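Local atomic coordinates of topoisomerase I-like protein (Leishmania donovani, PDB entry 2B9S), a protein that probably relaxes supercoiled DNA together with its partner subunit, as the large chain of a heterodimeric type IB topoisomerase that cuts and rejoins one strand at a time. Residues Ile41-Asp46 against Glu100-Glu105; Gln180-Thr185 against Gly200-Ala205. One frame throughout, in Å; residues are numbered along the deposited sequence.

Two contacts within the DNA-binding fragment show how the chemistry of a pairing follows its place in the fold. Contact 1 (41-46 against 100-105) is partly buried and joins two strands of a small antiparallel sheet through backbone bonds, with apolar groups on its inner side. Contact 2 (180-185 against 200-205) lies at the surface, where two loops lead into neighbouring strands of another, mixed sheet; there one glutamate carboxylate accepts two of the three hydrogen bonds. The two share no element of secondary structure, and their centres are about 36 Å apart. Contact 2 comes within about 8 Å of the bound DNA at its nearest atom, contact 1 within about 19 Å.

Contact 1 (Ile41-Asp46 against Glu100-Glu105); sequences IPIFYD and ELCDFE
Tyr45 and Cys102 meet with the sulfur at the rim of the phenol: SG lies in the ring plane, 3.7 Å from Tyr45 CD1, a sulfur-aromatic contact of the edge type. With CG anti to the backbone N (chi1 -175°), the Tyr45 ring swings toward the 100-105 segment, and farther along it Leu101 packs CB 3.6 Å from Tyr45 CE1. Beyond CB, the branched end of Leu101 lies beside Asp46, pointing the same way, with CD1 4.0 Å from Asp46 CG. At the other end of the pairing, Ile43 packs on Phe104, its CG2 branch 4.0 Å from Phe104 CD1.

The backbones that carry these side chains pair antiparallel, strand 43-45 against 102-103, with Tyr45 and Cys102 forming a non-hydrogen-bonded pair and Phe44 and Asp103 the adjoining hydrogen-bonded one. Phe44 N donates almost straight to Asp103 O (3.2 Å), and Asp103 N returns a bond of 2.8 Å to Phe44 O. Two residues on, past the Tyr45-Cys102 pair, Leu101 O accepts from Asp46 N at 2.9 Å and is also approached by the CA-H of Tyr45. Strand 43-45 is the middle strand of a three-stranded sheet, with 48-50 along its other edge.

Farther out, Tyr45 OH is held by Arg97 N, while Trp85 of helix 75-89 packs on both Ile43 and Cys102. Phe104, the N-cap residue of helix 105-119, meets Phe63 edge-to-face. Asp103 OD1 accepts from Glu105 N at 3.1 Å, an Asx turn that ties the strand's end to the first turn of that helix.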
ATOM      1  N   ILE D  41      12.372  23.869 -25.542  1.00 25.05           N
ATOM      2  CA  ILE D  41      11.130  24.622 -25.785  1.00 24.57           C
ATOM      3  C   ILE D  41      10.893  25.658 -24.668  1.00 23.33           C
ATOM      4  O   ILE D  41      10.846  25.307 -23.499  1.00 24.07           O
ATOM      5  CB  ILE D  41       9.880  23.685 -25.960  1.00 25.91           C
ATOM      6  CG1 ILE D  41      10.120  22.588 -27.009  1.00 25.01           C
ATOM      7  CG2 ILE D  41       8.618  24.489 -26.353  1.00 23.33           C
ATOM      8  CD1 ILE D  41      10.530  23.098 -28.406  1.00 27.37           C
ATOM      9  N   PRO D  42      10.724  26.924 -25.009  1.00 25.52           N
ATOM     10  CA  PRO D  42      10.429  27.929 -23.986  1.00 25.93           C
ATOM     11  C   PRO D  42       8.998  27.877 -23.448  1.00 26.56           C
ATOM     12  O   PRO D  42       8.132  27.268 -24.043  1.00 25.04           O
ATOM     13  CB  PRO D  42      10.664  29.233 -24.720  1.00 25.09           C
ATOM     14  CG  PRO D  42      10.311  28.929 -26.093  1.00 27.08           C
ATOM     15  CD  PRO D  42      10.679  27.508 -26.353  1.00 25.56           C
ATOM     16  N   ILE D  43       8.767  28.529 -22.319  1.00 26.85           N
ATOM     17  CA  ILE D  43       7.449  29.034 -21.988  1.00 27.81           C
ATOM     18  C   ILE D  43       7.328  30.535 -22.197  1.00 28.52           C
ATOM     19  O   ILE D  43       8.291  31.206 -22.500  1.00 28.06           O
ATOM     20  CB  ILE D  43       7.033  28.643 -20.559  1.00 27.77           C
ATOM     21  CG1 ILE D  43       7.805  29.432 -19.514  1.00 28.02           C
ATOM     22  CG2 ILE D  43       7.149  27.177 -20.342  1.00 27.83           C
ATOM     23  CD1 ILE D  43       6.988  29.836 -18.346  1.00 30.58           C
ATOM     24  N   PHE D  44       6.121  31.048 -22.047  1.00 28.09           N
ATOM     25  CA  PHE D  44       5.892  32.471 -22.119  1.00 26.22           C
ATOM     26  C   PHE D  44       5.366  32.991 -20.794  1.00 27.68           C
ATOM     27  O   PHE D  44       4.361  32.529 -20.307  1.00 30.75           O
ATOM     28  CB  PHE D  44       4.947  32.805 -23.271  1.00 25.15           C
ATOM     29  CG  PHE D  44       5.569  32.675 -24.632  1.00 23.62           C
ATOM     30  CD1 PHE D  44       5.759  31.447 -25.208  1.00 23.16           C
ATOM     31  CD2 PHE D  44       5.964  33.788 -25.333  1.00 24.03           C
ATOM     32  CE1 PHE D  44       6.331  31.339 -26.432  1.00 24.18           C
ATOM     33  CE2 PHE D  44       6.535  33.674 -26.559  1.00 22.61           C
ATOM     34  CZ  PHE D  44       6.718  32.453 -27.110  1.00 24.02           C
ATOM     35  N   TYR D  45       6.074  33.940 -20.202  1.00 29.25           N
ATOM     36  CA  TYR D  45       5.628  34.561 -18.973  1.00 28.49           C
ATOM     37  C   TYR D  45       5.143  35.981 -19.246  1.00 29.39           C
ATOM     38  O   TYR D  45       5.838  36.763 -19.894  1.00 28.10           O
ATOM     39  CB  TYR D  45       6.729  34.569 -17.914  1.00 29.14           C
ATOM     40  CG  TYR D  45       6.227  35.109 -16.589  1.00 28.16           C
ATOM     41  CD1 TYR D  45       5.456  34.308 -15.739  1.00 26.17           C
ATOM     42  CD2 TYR D  45       6.474  36.429 -16.215  1.00 27.47           C
ATOM     43  CE1 TYR D  45       4.966  34.801 -14.535  1.00 27.31           C
ATOM     44  CE2 TYR D  45       5.992  36.931 -15.008  1.00 28.47           C
ATOM     45  CZ  TYR D  45       5.238  36.109 -14.174  1.00 28.14           C
ATOM     46  OH  TYR D  45       4.753  36.597 -12.977  1.00 30.45           O
ATOM     47  N   ASP D  46       3.941  36.294 -18.760  1.00 30.60           N
ATOM     48  CA  ASP D  46       3.255  37.559 -19.052  1.00 33.27           C
ATOM     49  C   ASP D  46       3.409  38.012 -20.526  1.00 34.37           C
ATOM     50  O   ASP D  46       3.656  39.189 -20.811  1.00 34.21           O
ATOM     51  CB  ASP D  46       3.713  38.639 -18.071  1.00 35.60           C
ATOM     52  CG  ASP D  46       2.759  39.819 -18.001  1.00 37.88           C
ATOM     53  OD1 ASP D  46       1.592  39.691 -18.461  1.00 38.23           O
ATOM     54  OD2 ASP D  46       3.197  40.872 -17.482  1.00 38.47           O
ATOM     55  N   GLU D 100      -0.303  32.146 -12.676  1.00 29.99           N
ATOM     56  CA  GLU D 100      -1.401  32.568 -13.561  1.00 30.04           C
ATOM     57  C   GLU D 100      -0.870  33.170 -14.869  1.00 30.52           C
ATOM     58  O   GLU D 100      -1.489  33.033 -15.928  1.00 31.27           O
ATOM     59  CB  GLU D 100      -2.336  33.580 -12.818  1.00 29.82           C
ATOM     60  N   LEU D 101       0.296  33.809 -14.786  1.00 30.57           N
ATOM     61  CA  LEU D 101       0.921  34.475 -15.930  1.00 30.74           C
ATOM     62  C   LEU D 101       1.876  33.588 -16.738  1.00 29.78           C
ATOM     63  O   LEU D 101       2.466  34.054 -17.716  1.00 29.31           O
ATOM     64  CB  LEU D 101       1.648  35.749 -15.464  1.00 31.53           C
ATOM     65  CG  LEU D 101       0.777  36.850 -14.857  1.00 32.25           C
ATOM     66  CD1 LEU D 101       1.633  38.060 -14.554  1.00 33.36           C
ATOM     67  CD2 LEU D 101      -0.357  37.224 -15.804  1.00 32.11           C
ATOM     68  N   CYS D 102       2.025  32.323 -16.333  1.00 28.14           N
ATOM     69  CA  CYS D 102       2.867  31.357 -17.045  1.00 26.92           C
ATOM     70  C   CYS D 102       2.059  30.648 -18.100  1.00 27.85           C
ATOM     71  O   CYS D 102       1.013  30.099 -17.790  1.00 32.53           O
ATOM     72  CB  CYS D 102       3.417  30.294 -16.099  1.00 24.16           C
ATOM     73  SG  CYS D 102       4.484  30.858 -14.804  1.00 24.84           S
ATOM     74  N   ASP D 103       2.547  30.619 -19.337  1.00 28.39           N
ATOM     75  CA  ASP D 103       1.875  29.900 -20.412  1.00 26.46           C
ATOM     76  C   ASP D 103       2.749  28.731 -20.856  1.00 27.35           C
ATOM     77  O   ASP D 103       3.799  28.918 -21.462  1.00 26.53           O
ATOM     78  CB  ASP D 103       1.614  30.854 -21.568  1.00 27.13           C
ATOM     79  CG  ASP D 103       0.728  30.272 -22.653  1.00 26.16           C
ATOM     80  OD1 ASP D 103       0.517  29.044 -22.723  1.00 27.48           O
ATOM     81  OD2 ASP D 103       0.247  31.074 -23.469  1.00 27.34           O
ATOM     82  N   PHE D 104       2.289  27.522 -20.553  1.00 27.43           N
ATOM     83  CA  PHE D 104       3.034  26.293 -20.794  1.00 26.75           C
ATOM     84  C   PHE D 104       2.703  25.634 -22.104  1.00 26.30           C
ATOM     85  O   PHE D 104       3.151  24.526 -22.364  1.00 28.33           O
ATOM     86  CB  PHE D 104       2.744  25.288 -19.682  1.00 25.78           C
ATOM     87  CG  PHE D 104       3.194  25.730 -18.325  1.00 25.10           C
ATOM     88  CD1 PHE D 104       4.502  25.481 -17.899  1.00 22.74           C
ATOM     89  CD2 PHE D 104       2.294  26.360 -17.446  1.00 24.90           C
ATOM     90  CE1 PHE D 104       4.926  25.875 -16.639  1.00 20.99           C
ATOM     91  CE2 PHE D 104       2.714  26.767 -16.161  1.00 22.72           C
ATOM     92  CZ  PHE D 104       4.036  26.518 -15.761  1.00 23.22           C
ATOM     93  N   GLU D 105       1.931  26.319 -22.939  1.00 28.62           N
ATOM     94  CA  GLU D 105       1.377  25.727 -24.160  1.00 28.23           C
ATOM     95  C   GLU D 105       2.411  25.169 -25.171  1.00 27.73           C
ATOM     96  O   GLU D 105       2.210  24.068 -25.712  1.00 28.21           O
ATOM     97  CB  GLU D 105       0.379  26.704 -24.815  1.00 29.50           C
ATOM     98  CG  GLU D 105      -0.578  26.069 -25.823  1.00 31.36           C
ATOM     99  CD  GLU D 105      -1.424  24.891 -25.249  1.00 34.63           C
ATOM    100  OE1 GLU D 105      -1.553  24.713 -24.010  1.00 34.24           O
ATOM    101  OE2 GLU D 105      -1.977  24.137 -26.066  1.00 35.71           O
TER

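Contact 2 (Gln180-Thr185 against Gly200-Ala205); sequences QPEDIT and GHKWAA
Glu182 reaches His201 and Lys202 by a bend in its chain: CG lies anti to the carbonyl carbon (chi1 -75°) and chi2 of 73° folds CD back toward the other loop. Its carboxylate then divides its work. OE1 receives His201 ND1 at 3.1 Å on the syn side, at the imidazole edge, the two planes turned 56° apart; OE2 takes Lys202 N at 2.8 Å from above the carboxylate plane. Both oxygens are thereby engaged, which should limit rotation of the group. Pro181 packs against the base of the histidine side chain, its CG 3.5 Å from His201 CB.

Beyond this polar end, Trp203 brings CE3 to 4.0 Å from Ile184 CB, crossing that side chain obliquely, while its NE1 is bonded to Pro195 O. Ala204 N donates to Ile184 O at 2.8 Å from well above the carbonyl plane, and Ala204 CB comes 3.3 Å from Glu182 O. Glu182 belongs to the 3-10 turn 181-183, where Asp183 N bonds back to Gln180 O and Asp183 OD2 also accepts from Gln180 N. The loops run into the neighbouring parallel strands 185-187 and 205-207, at one edge of the four-stranded mixed sheet in the DNA-binding fragment of a eukaryotic topoisomerase I.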
ATOM      1  N   GLN D 180      19.885  10.232  -6.338  1.00 29.39           N
ATOM      2  CA  GLN D 180      21.289   9.997  -6.730  1.00 29.45           C
ATOM      3  C   GLN D 180      21.871   8.740  -6.039  1.00 28.23           C
ATOM      4  O   GLN D 180      21.354   8.299  -5.006  1.00 27.04           O
ATOM      5  CB  GLN D 180      22.152  11.231  -6.420  1.00 29.67           C
ATOM      6  CG  GLN D 180      21.813  12.523  -7.240  1.00 31.73           C
ATOM      7  CD  GLN D 180      21.926  12.378  -8.780  1.00 33.73           C
ATOM      8  OE1 GLN D 180      21.291  13.128  -9.524  1.00 36.50           O
ATOM      9  NE2 GLN D 180      22.722  11.428  -9.250  1.00 33.63           N
ATOM     10  N   PRO D 181      22.940   8.149  -6.613  1.00 28.21           N
ATOM     11  CA  PRO D 181      23.640   7.084  -5.892  1.00 26.87           C
ATOM     12  C   PRO D 181      23.992   7.447  -4.433  1.00 28.08           C
ATOM     13  O   PRO D 181      23.923   6.583  -3.560  1.00 26.59           O
ATOM     14  CB  PRO D 181      24.901   6.875  -6.725  1.00 26.26           C
ATOM     15  CG  PRO D 181      24.529   7.315  -8.100  1.00 25.72           C
ATOM     16  CD  PRO D 181      23.543   8.408  -7.946  1.00 27.79           C
ATOM     17  N   GLU D 182      24.316   8.717  -4.179  1.00 27.63           N
ATOM     18  CA  GLU D 182      24.664   9.200  -2.846  1.00 29.73           C
ATOM     19  C   GLU D 182      23.506   9.158  -1.852  1.00 29.56           C
ATOM     20  O   GLU D 182      23.709   9.320  -0.646  1.00 29.51           O
ATOM     21  CB  GLU D 182      25.227  10.632  -2.922  1.00 31.56           C
ATOM     22  CG  GLU D 182      26.681  10.737  -3.456  1.00 34.56           C
ATOM     23  CD  GLU D 182      26.846  10.481  -4.978  1.00 35.02           C
ATOM     24  OE1 GLU D 182      25.882  10.587  -5.764  1.00 38.13           O
ATOM     25  OE2 GLU D 182      27.967  10.188  -5.409  1.00 36.93           O
ATOM     26  N   ASP D 183      22.295   8.962  -2.366  1.00 30.66           N
ATOM     27  CA  ASP D 183      21.085   8.882  -1.540  1.00 30.31           C
ATOM     28  C   ASP D 183      20.791   7.443  -1.101  1.00 29.80           C
ATOM     29  O   ASP D 183      20.068   7.222  -0.124  1.00 31.69           O
ATOM     30  CB  ASP D 183      19.884   9.447  -2.328  1.00 32.00           C
ATOM     31  CG  ASP D 183      20.057  10.918  -2.704  1.00 31.55           C
ATOM     32  OD1 ASP D 183      20.532  11.688  -1.854  1.00 33.26           O
ATOM     33  OD2 ASP D 183      19.716  11.315  -3.841  1.00 30.33           O
ATOM     34  N   ILE D 184      21.367   6.480  -1.826  1.00 29.42           N
ATOM     35  CA  ILE D 184      21.023   5.052  -1.720  1.00 27.75           C
ATOM     36  C   ILE D 184      22.003   4.250  -0.865  1.00 26.77           C
ATOM     37  O   ILE D 184      23.225   4.284  -1.075  1.00 26.00           O
ATOM     38  CB  ILE D 184      20.865   4.413  -3.122  1.00 27.63           C
ATOM     39  CG1 ILE D 184      19.717   5.102  -3.867  1.00 27.35           C
ATOM     40  CG2 ILE D 184      20.601   2.894  -3.038  1.00 25.85           C
ATOM     41  CD1 ILE D 184      19.745   4.935  -5.370  1.00 28.02           C
ATOM     42  N   THR D 185      21.439   3.560   0.125  1.00 26.79           N
ATOM     43  CA  THR D 185      22.172   2.626   0.984  1.00 24.48           C
ATOM     44  C   THR D 185      21.952   1.231   0.406  1.00 24.94           C
ATOM     45  O   THR D 185      20.816   0.816   0.151  1.00 22.77           O
ATOM     46  CB  THR D 185      21.693   2.709   2.464  1.00 23.62           C
ATOM     47  OG1 THR D 185      21.907   4.040   2.956  1.00 23.03           O
ATOM     48  CG2 THR D 185      22.453   1.738   3.368  1.00 21.89           C
ATOM     49  N   GLY D 200      31.710   8.114 -11.412  1.00 40.47           N
ATOM     50  CA  GLY D 200      31.811   9.428 -10.789  1.00 38.01           C
ATOM     51  C   GLY D 200      30.948   9.611  -9.557  1.00 37.74           C
ATOM     52  O   GLY D 200      31.033  10.642  -8.885  1.00 33.88           O
ATOM     53  N   HIS D 201      30.122   8.611  -9.249  1.00 37.38           N
ATOM     54  CA  HIS D 201      29.258   8.688  -8.065  1.00 38.21           C
ATOM     55  C   HIS D 201      29.634   7.589  -7.076  1.00 38.82           C
ATOM     56  O   HIS D 201      30.377   6.673  -7.432  1.00 39.42           O
ATOM     57  CB  HIS D 201      27.782   8.606  -8.469  1.00 35.26           C
ATOM     58  CG  HIS D 201      27.311   9.785  -9.265  1.00 36.93           C
ATOM     59  ND1 HIS D 201      26.798  10.921  -8.678  1.00 35.63           N
ATOM     60  CD2 HIS D 201      27.289  10.010 -10.602  1.00 36.28           C
ATOM     61  CE1 HIS D 201      26.477  11.795  -9.617  1.00 37.19           C
ATOM     62  NE2 HIS D 201      26.774  11.274 -10.797  1.00 39.38           N
ATOM     63  N   LYS D 202      29.143   7.701  -5.843  1.00 38.77           N
ATOM     64  CA  LYS D 202      29.265   6.638  -4.836  1.00 39.32           C
ATOM     65  C   LYS D 202      27.907   6.374  -4.164  1.00 37.78           C
ATOM     66  O   LYS D 202      26.996   7.178  -4.272  1.00 36.00           O
ATOM     67  CB  LYS D 202      30.321   7.000  -3.785  1.00 41.64           C
ATOM     68  CG  LYS D 202      30.395   8.481  -3.528  1.00 45.75           C
ATOM     69  CD  LYS D 202      30.656   8.871  -2.083  1.00 47.93           C
ATOM     70  CE  LYS D 202      30.137  10.302  -1.872  1.00 49.14           C
ATOM     71  NZ  LYS D 202      30.571  10.924  -0.595  1.00 50.86           N
ATOM     72  N   TRP D 203      27.784   5.237  -3.484  1.00 36.24           N
ATOM     73  CA  TRP D 203      26.626   4.927  -2.650  1.00 34.07           C
ATOM     74  C   TRP D 203      26.673   5.747  -1.357  1.00 34.86           C
ATOM     75  O   TRP D 203      27.733   6.258  -0.985  1.00 35.02           O
ATOM     76  CB  TRP D 203      26.598   3.427  -2.314  1.00 32.15           C
ATOM     77  CG  TRP D 203      26.516   2.501  -3.504  1.00 31.35           C
ATOM     78  CD1 TRP D 203      27.397   1.507  -3.830  1.00 30.82           C
ATOM     79  CD2 TRP D 203      25.493   2.471  -4.518  1.00 31.07           C
ATOM     80  NE1 TRP D 203      26.987   0.860  -4.973  1.00 30.08           N
ATOM     81  CE2 TRP D 203      25.828   1.437  -5.420  1.00 30.26           C
ATOM     82  CE3 TRP D 203      24.322   3.215  -4.744  1.00 30.10           C
ATOM     83  CZ2 TRP D 203      25.038   1.125  -6.531  1.00 31.42           C
ATOM     84  CZ3 TRP D 203      23.549   2.918  -5.845  1.00 30.69           C
ATOM     85  CH2 TRP D 203      23.905   1.867  -6.725  1.00 31.23           C
ATOM     86  N   ALA D 204      25.528   5.887  -0.674  1.00 34.75           N
ATOM     87  CA  ALA D 204      25.495   6.536   0.650  1.00 33.55           C
ATOM     88  C   ALA D 204      26.331   5.720   1.631  1.00 32.58           C
ATOM     89  O   ALA D 204      27.088   6.266   2.428  1.00 30.78           O
ATOM     90  CB  ALA D 204      24.060   6.648   1.173  1.00 32.58           C
ATOM     91  N   ALA D 205      26.175   4.403   1.533  1.00 30.99           N
ATOM     92  CA  ALA D 205      26.703   3.451   2.486  1.00 31.11           C
ATOM     93  C   ALA D 205      26.471   2.056   1.921  1.00 30.50           C
ATOM     94  O   ALA D 205      25.565   1.851   1.106  1.00 28.18           O
ATOM     95  CB  ALA D 205      26.011   3.609   3.866  1.00 30.96           C
TER